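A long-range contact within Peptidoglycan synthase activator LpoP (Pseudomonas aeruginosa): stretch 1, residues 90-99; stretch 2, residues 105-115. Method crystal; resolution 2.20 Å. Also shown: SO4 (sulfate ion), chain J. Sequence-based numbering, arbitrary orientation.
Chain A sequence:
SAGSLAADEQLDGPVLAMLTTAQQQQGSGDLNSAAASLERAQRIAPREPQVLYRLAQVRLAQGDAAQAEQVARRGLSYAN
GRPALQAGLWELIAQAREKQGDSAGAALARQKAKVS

Stretch 1 (90-99) WELIAQAREK
Stretch 2 105-115: GAALARQKAKV

An arginine placed between two carboxylates can fasten one helix to another, and the antiparallel helical pair in LpoP is a compact example. Arg110 (chi1 m, chi2 t, chi3 t, chi4 91°) leaves its backbone sideways, but its guanidinium reaches back to the other helix and forms salt bridges with two glutamates seven residues, about two helical turns, apart. Its NE donates to Glu91 OE1 at 2.9 Å and its NH2 to Glu91 OE2 at 2.9 Å; on the next edge, Arg110 NH2 donates to Glu98 OE1 at 3.0 Å and NH1 to Glu98 OE2 at 2.7 Å. Both carboxylates lie near the guanidinium plane, which leaves a face free to cover Ala94 CB. Glu91 (t, p, chi3 28°) and Glu98 (m, t, chi3 -29°) also start sideways and turn inward at their ends. A longer salt bridge, 4.0 Å, joins Glu91 OE1 to Lys114 NZ.

Beneath this network the backbones, both with helical phi/psi through residues 90-98 and 105-114, run at 174°, their axes approaching to 7.7 Å. Alanines permit this closeness: the CA atoms of Ala94 and Ala106 are 3.9 Å apart, against 5.8 Å for those of Glu91 and Arg110 and 5.3 Å for those of Trp90 and Ala113. Ala106 CB lies 3.3 Å from Ala94 O, while Ala109 CB points toward the partner helix, 3.9 Å from Ala94 CB.

At one end, Trp90 (chi1 m, chi2 121°) packs its CB 3.6 Å from Ala113 CB and its CE3 3.9 Å from Ala109 CB. Extended Lys112 (m, t, t, t) lays CD over the indole face, 3.6 Å from the centroid of the six-membered ring, then carries NZ to sulfate O4 at 2.9 Å. Toward the other end, Arg97 (m, m, m, chi4 179°) brings CB within 3.7 Å of Ala106 N.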

ATOM      1  N   TRP A  90       8.530  -0.370   0.337  1.00 31.36           N
ATOM      2  CA  TRP A  90       9.446  -1.399  -0.148  1.00 29.69           C
ATOM      3  C   TRP A  90       9.201  -2.739   0.546  1.00 28.34           C
ATOM      4  O   TRP A  90       9.216  -3.790  -0.107  1.00 29.95           O
ATOM      5  CB  TRP A  90      10.896  -0.961   0.028  1.00 31.15           C
ATOM      6  CG  TRP A  90      11.396  -0.083  -1.077  1.00 30.15           C
ATOM      7  CD1 TRP A  90      11.891   1.185  -0.952  1.00 34.41           C
ATOM      8  CD2 TRP A  90      11.467  -0.406  -2.482  1.00 30.12           C
ATOM      9  NE1 TRP A  90      12.262   1.670  -2.187  1.00 36.91           N
ATOM     10  CE2 TRP A  90      12.018   0.715  -3.139  1.00 27.83           C
ATOM     11  CE3 TRP A  90      11.124  -1.533  -3.240  1.00 28.21           C
ATOM     12  CZ2 TRP A  90      12.224   0.748  -4.519  1.00 30.86           C
ATOM     13  CZ3 TRP A  90      11.328  -1.494  -4.620  1.00 34.10           C
ATOM     14  CH2 TRP A  90      11.868  -0.359  -5.241  1.00 29.97           C
ATOM     15  N   GLU A  91       8.965  -2.723   1.866  1.00 30.28           N
ATOM     16  CA  GLU A  91       8.641  -3.964   2.569  1.00 35.33           C
ATOM     17  C   GLU A  91       7.386  -4.611   1.992  1.00 34.12           C
ATOM     18  O   GLU A  91       7.339  -5.828   1.805  1.00 33.68           O
ATOM     19  CB  GLU A  91       8.468  -3.711   4.070  1.00 30.14           C
ATOM     20  CG  GLU A  91       7.961  -4.942   4.818  1.00 33.14           C
ATOM     21  CD  GLU A  91       8.899  -6.162   4.677  1.00 39.45           C
ATOM     22  OE1 GLU A  91      10.125  -5.971   4.480  1.00 37.69           O
ATOM     23  OE2 GLU A  91       8.410  -7.321   4.764  1.00 41.23           O
ATOM     24  N   LEU A  92       6.365  -3.804   1.687  1.00 33.33           N
ATOM     25  CA  LEU A  92       5.191  -4.324   0.994  1.00 32.75           C
ATOM     26  C   LEU A  92       5.561  -4.932  -0.351  1.00 31.30           C
ATOM     27  O   LEU A  92       5.021  -5.971  -0.745  1.00 29.57           O
ATOM     28  CB  LEU A  92       4.165  -3.207   0.787  1.00 33.57           C
ATOM     29  CG  LEU A  92       3.027  -3.080   1.797  1.00 41.90           C
ATOM     30  CD1 LEU A  92       3.563  -2.961   3.226  1.00 44.09           C
ATOM     31  CD2 LEU A  92       2.112  -1.891   1.424  1.00 37.95           C
ATOM     32  N   ILE A  93       6.458  -4.283  -1.088  1.00 28.44           N
ATOM     33  CA  ILE A  93       6.851  -4.807  -2.395  1.00 31.61           C
ATOM     34  C   ILE A  93       7.596  -6.132  -2.236  1.00 27.57           C
ATOM     35  O   ILE A  93       7.377  -7.077  -3.003  1.00 29.08           O
ATOM     36  CB  ILE A  93       7.689  -3.754  -3.144  1.00 29.78           C
ATOM     37  CG1 ILE A  93       6.813  -2.552  -3.501  1.00 26.79           C
ATOM     38  CG2 ILE A  93       8.376  -4.360  -4.374  1.00 33.09           C
ATOM     39  CD1 ILE A  93       7.576  -1.357  -3.994  1.00 30.56           C
ATOM     40  N   ALA A  94       8.482  -6.216  -1.236  1.00 32.13           N
ATOM     41  CA  ALA A  94       9.170  -7.463  -0.921  1.00 33.80           C
ATOM     42  C   ALA A  94       8.173  -8.577  -0.646  1.00 31.68           C
ATOM     43  O   ALA A  94       8.324  -9.705  -1.129  1.00 36.89           O
ATOM     44  CB  ALA A  94      10.083  -7.267   0.294  1.00 27.55           C
ATOM     45  N   GLN A  95       7.147  -8.276   0.147  1.00 30.80           N
ATOM     46  CA  GLN A  95       6.179  -9.301   0.513  1.00 31.79           C
ATOM     47  C   GLN A  95       5.356  -9.723  -0.680  1.00 36.26           C
ATOM     48  O   GLN A  95       4.996 -10.898  -0.801  1.00 35.90           O
ATOM     49  CB  GLN A  95       5.285  -8.790   1.633  1.00 37.69           C
ATOM     50  CG  GLN A  95       6.048  -8.457   2.879  1.00 34.10           C
ATOM     51  CD  GLN A  95       5.134  -8.143   4.013  1.00 40.20           C
ATOM     52  OE1 GLN A  95       5.574  -7.682   5.075  1.00 45.91           O
ATOM     53  NE2 GLN A  95       3.837  -8.376   3.807  1.00 31.89           N
ATOM     54  N   ALA A  96       5.079  -8.782  -1.584  1.00 30.38           N
ATOM     55  CA  ALA A  96       4.360  -9.113  -2.811  1.00 34.45           C
ATOM     56  C   ALA A  96       5.219  -9.949  -3.766  1.00 33.41           C
ATOM     57  O   ALA A  96       4.696 -10.825  -4.465  1.00 32.41           O
ATOM     58  CB  ALA A  96       3.889  -7.825  -3.489  1.00 28.78           C
ATOM     59  N   ARG A  97       6.533  -9.676  -3.846  1.00 33.88           N
ATOM     60  CA  ARG A  97       7.393 -10.527  -4.674  1.00 33.67           C
ATOM     61  C   ARG A  97       7.456 -11.935  -4.111  1.00 33.99           C
ATOM     62  O   ARG A  97       7.362 -12.913  -4.860  1.00 30.75           O
ATOM     63  CB  ARG A  97       8.812  -9.955  -4.777  1.00 31.21           C
ATOM     64  CG  ARG A  97       8.886  -8.544  -5.344  1.00 35.14           C
ATOM     65  CD  ARG A  97       8.292  -8.487  -6.722  1.00 34.04           C
ATOM     66  NE  ARG A  97       8.675  -9.625  -7.539  1.00 36.40           N
ATOM     67  CZ  ARG A  97       8.259  -9.811  -8.786  1.00 38.50           C
ATOM     68  NH1 ARG A  97       7.446  -8.932  -9.346  1.00 38.74           N
ATOM     69  NH2 ARG A  97       8.656 -10.875  -9.472  1.00 36.81           N
ATOM     70  N   GLU A  98       7.634 -12.042  -2.789  1.00 33.55           N
ATOM     71  CA  GLU A  98       7.667 -13.331  -2.098  1.00 34.57           C
ATOM     72  C   GLU A  98       6.453 -14.189  -2.439  1.00 37.61           C
ATOM     73  O   GLU A  98       6.578 -15.382  -2.739  1.00 36.27           O
ATOM     74  CB  GLU A  98       7.722 -13.099  -0.582  1.00 36.85           C
ATOM     75  CG  GLU A  98       9.099 -12.845  -0.044  1.00 43.91           C
ATOM     76  CD  GLU A  98       9.126 -12.585   1.456  1.00 46.97           C
ATOM     77  OE1 GLU A  98       8.123 -12.071   2.013  1.00 41.86           O
ATOM     78  OE2 GLU A  98      10.166 -12.889   2.075  1.00 53.66           O
ATOM     79  N   LYS A  99       5.256 -13.601  -2.358  1.00 32.27           N
ATOM     80  CA  LYS A  99       4.050 -14.380  -2.571  1.00 32.39           C
ATOM     81  C   LYS A  99       3.885 -14.753  -4.030  1.00 32.79           C
ATOM     82  O   LYS A  99       3.107 -15.663  -4.338  1.00 38.23           O
ATOM     83  CB  LYS A  99       2.831 -13.607  -2.056  1.00 39.51           C
ATOM     84  CG  LYS A  99       2.887 -13.372  -0.549  1.00 42.00           C
ATOM     85  CD  LYS A  99       1.602 -12.775  -0.030  1.00 53.18           C
ATOM     86  CE  LYS A  99       1.605 -12.673   1.484  1.00 57.49           C
ATOM     87  NZ  LYS A  99       0.235 -12.339   1.976  1.00 66.55           N
ATOM     88  N   GLY A 105      13.816 -10.809  -5.997  1.00 37.72           N
ATOM     89  CA  GLY A 105      13.207  -9.484  -5.956  1.00 37.00           C
ATOM     90  C   GLY A 105      12.717  -9.077  -4.577  1.00 30.17           C
ATOM     91  O   GLY A 105      12.640  -7.883  -4.283  1.00 34.04           O
ATOM     92  N   ALA A 106      12.381 -10.045  -3.724  1.00 33.71           N
ATOM     93  CA  ALA A 106      12.007  -9.726  -2.354  1.00 31.74           C
ATOM     94  C   ALA A 106      13.217  -9.279  -1.528  1.00 29.72           C
ATOM     95  O   ALA A 106      13.115  -8.356  -0.711  1.00 29.76           O
ATOM     96  CB  ALA A 106      11.330 -10.940  -1.727  1.00 30.17           C
ATOM     97  N   ALA A 107      14.364  -9.939  -1.700  1.00 30.68           N
ATOM     98  CA  ALA A 107      15.556  -9.530  -0.962  1.00 26.63           C
ATOM     99  C   ALA A 107      16.062  -8.189  -1.463  1.00 27.02           C
ATOM    100  O   ALA A 107      16.538  -7.360  -0.681  1.00 29.79           O
ATOM    101  CB  ALA A 107      16.656 -10.587  -1.091  1.00 31.21           C
ATOM    102  N   LEU A 108      15.968  -7.971  -2.772  1.00 28.70           N
ATOM    103  CA  LEU A 108      16.432  -6.729  -3.354  1.00 30.62           C
ATOM    104  C   LEU A 108      15.551  -5.578  -2.918  1.00 33.99           C
ATOM    105  O   LEU A 108      16.021  -4.444  -2.799  1.00 38.25           O
ATOM    106  CB  LEU A 108      16.448  -6.852  -4.882  1.00 31.98           C
ATOM    107  CG  LEU A 108      17.513  -7.808  -5.439  1.00 39.06           C
ATOM    108  CD1 LEU A 108      17.434  -7.915  -6.948  1.00 39.26           C
ATOM    109  CD2 LEU A 108      18.898  -7.335  -5.030  1.00 28.12           C
ATOM    110  N   ALA A 109      14.273  -5.857  -2.672  1.00 32.55           N
ATOM    111  CA  ALA A 109      13.369  -4.811  -2.212  1.00 33.50           C
ATOM    112  C   ALA A 109      13.626  -4.490  -0.753  1.00 35.93           C
ATOM    113  O   ALA A 109      13.666  -3.317  -0.374  1.00 36.86           O
ATOM    114  CB  ALA A 109      11.918  -5.236  -2.429  1.00 32.02           C
ATOM    115  N   ARG A 110      13.838  -5.522   0.073  1.00 32.67           N
ATOM    116  CA  ARG A 110      14.146  -5.293   1.478  1.00 37.54           C
ATOM    117  C   ARG A 110      15.479  -4.593   1.635  1.00 43.37           C
ATOM    118  O   ARG A 110      15.713  -3.940   2.658  1.00 43.83           O
ATOM    119  CB  ARG A 110      14.175  -6.614   2.247  1.00 39.19           C
ATOM    120  CG  ARG A 110      12.866  -7.350   2.248  1.00 34.16           C
ATOM    121  CD  ARG A 110      12.689  -8.221   3.491  1.00 42.91           C
ATOM    122  NE  ARG A 110      11.268  -8.511   3.704  1.00 41.36           N
ATOM    123  CZ  ARG A 110      10.638  -9.567   3.202  1.00 41.86           C
ATOM    124  NH1 ARG A 110      11.311 -10.456   2.473  1.00 38.85           N
ATOM    125  NH2 ARG A 110       9.337  -9.733   3.432  1.00 42.48           N
ATOM    126  N   GLN A 111      16.367  -4.744   0.645  1.00 39.79           N
ATOM    127  CA  GLN A 111      17.626  -4.003   0.639  1.00 43.32           C
ATOM    128  C   GLN A 111      17.385  -2.508   0.466  1.00 47.22           C
ATOM    129  O   GLN A 111      18.085  -1.685   1.071  1.00 47.26           O
ATOM    130  CB  GLN A 111      18.527  -4.509  -0.483  1.00 43.59           C
ATOM    131  CG  GLN A 111      19.704  -5.316  -0.059  1.00 51.45           C
ATOM    132  CD  GLN A 111      20.736  -5.410  -1.167  1.00 59.76           C
ATOM    133  OE1 GLN A 111      20.624  -4.734  -2.193  1.00 62.56           O
ATOM    134  NE2 GLN A 111      21.748  -6.241  -0.965  1.00 58.67           N
ATOM    135  N   LYS A 112      16.409  -2.140  -0.378  1.00 47.03           N
ATOM    136  CA  LYS A 112      16.111  -0.729  -0.615  1.00 45.19           C
ATOM    137  C   LYS A 112      15.373  -0.113   0.554  1.00 47.58           C
ATOM    138  O   LYS A 112      15.511   1.087   0.807  1.00 59.77           O
ATOM    139  CB  LYS A 112      15.291  -0.555  -1.898  1.00 40.16           C
ATOM    140  CG  LYS A 112      15.802  -1.385  -3.035  1.00 38.77           C
ATOM    141  CD  LYS A 112      15.184  -1.061  -4.362  1.00 39.01           C
ATOM    142  CE  LYS A 112      15.806  -1.974  -5.432  1.00 48.44           C
ATOM    143  NZ  LYS A 112      14.996  -2.061  -6.671  1.00 46.57           N
ATOM    144  N   ALA A 113      14.578  -0.912   1.263  1.00 46.27           N
ATOM    145  CA  ALA A 113      13.917  -0.418   2.459  1.00 45.56           C
ATOM    146  C   ALA A 113      14.935  -0.057   3.534  1.00 58.01           C
ATOM    147  O   ALA A 113      14.724   0.896   4.292  1.00 60.03           O
ATOM    148  CB  ALA A 113      12.924  -1.468   2.966  1.00 39.57           C
ATOM    149  N   LYS A 114      16.057  -0.781   3.589  1.00 56.66           N
ATOM    150  CA  LYS A 114      17.033  -0.602   4.658  1.00 61.60           C
ATOM    151  C   LYS A 114      17.996   0.540   4.379  1.00 69.66           C
ATOM    152  O   LYS A 114      18.559   1.101   5.325  1.00 81.38           O
ATOM    153  CB  LYS A 114      17.816  -1.902   4.896  1.00 59.14           C
ATOM    154  CG  LYS A 114      17.152  -2.906   5.874  1.00 64.57           C
ATOM    155  CD  LYS A 114      15.632  -3.026   5.664  1.00 65.40           C
ATOM    156  CE  LYS A 114      15.052  -4.359   6.125  1.00 62.55           C
ATOM    157  NZ  LYS A 114      13.790  -4.677   5.376  1.00 56.26           N
ATOM    158  N   VAL A 115      18.187   0.905   3.112  1.00 71.30           N
ATOM    159  CA  VAL A 115      19.020   2.054   2.770  1.00 78.00           C
ATOM    160  C   VAL A 115      18.289   2.898   1.730  1.00 78.04           C
ATOM    161  O   VAL A 115      18.405   2.671   0.520  1.00 75.23           O
ATOM    162  CB  VAL A 115      20.423   1.611   2.300  1.00 80.72           C
ATOM    163  CG1 VAL A 115      20.350   0.507   1.245  1.00 74.29           C
ATOM    164  CG2 VAL A 115      21.232   2.793   1.805  1.00 84.32           C
TER
HETATM  165  S   SO4 J 302      13.506   0.344  -8.802  1.00 68.64           S
HETATM  166  O1  SO4 J 302      13.086  -1.057  -8.912  1.00 56.60           O
HETATM  167  O2  SO4 J 302      13.758   0.879 -10.139  1.00 65.60           O
HETATM  168  O3  SO4 J 302      12.451   1.138  -8.169  1.00 72.02           O
HETATM  169  O4  SO4 J 302      14.721   0.462  -7.992  1.00 63.43           O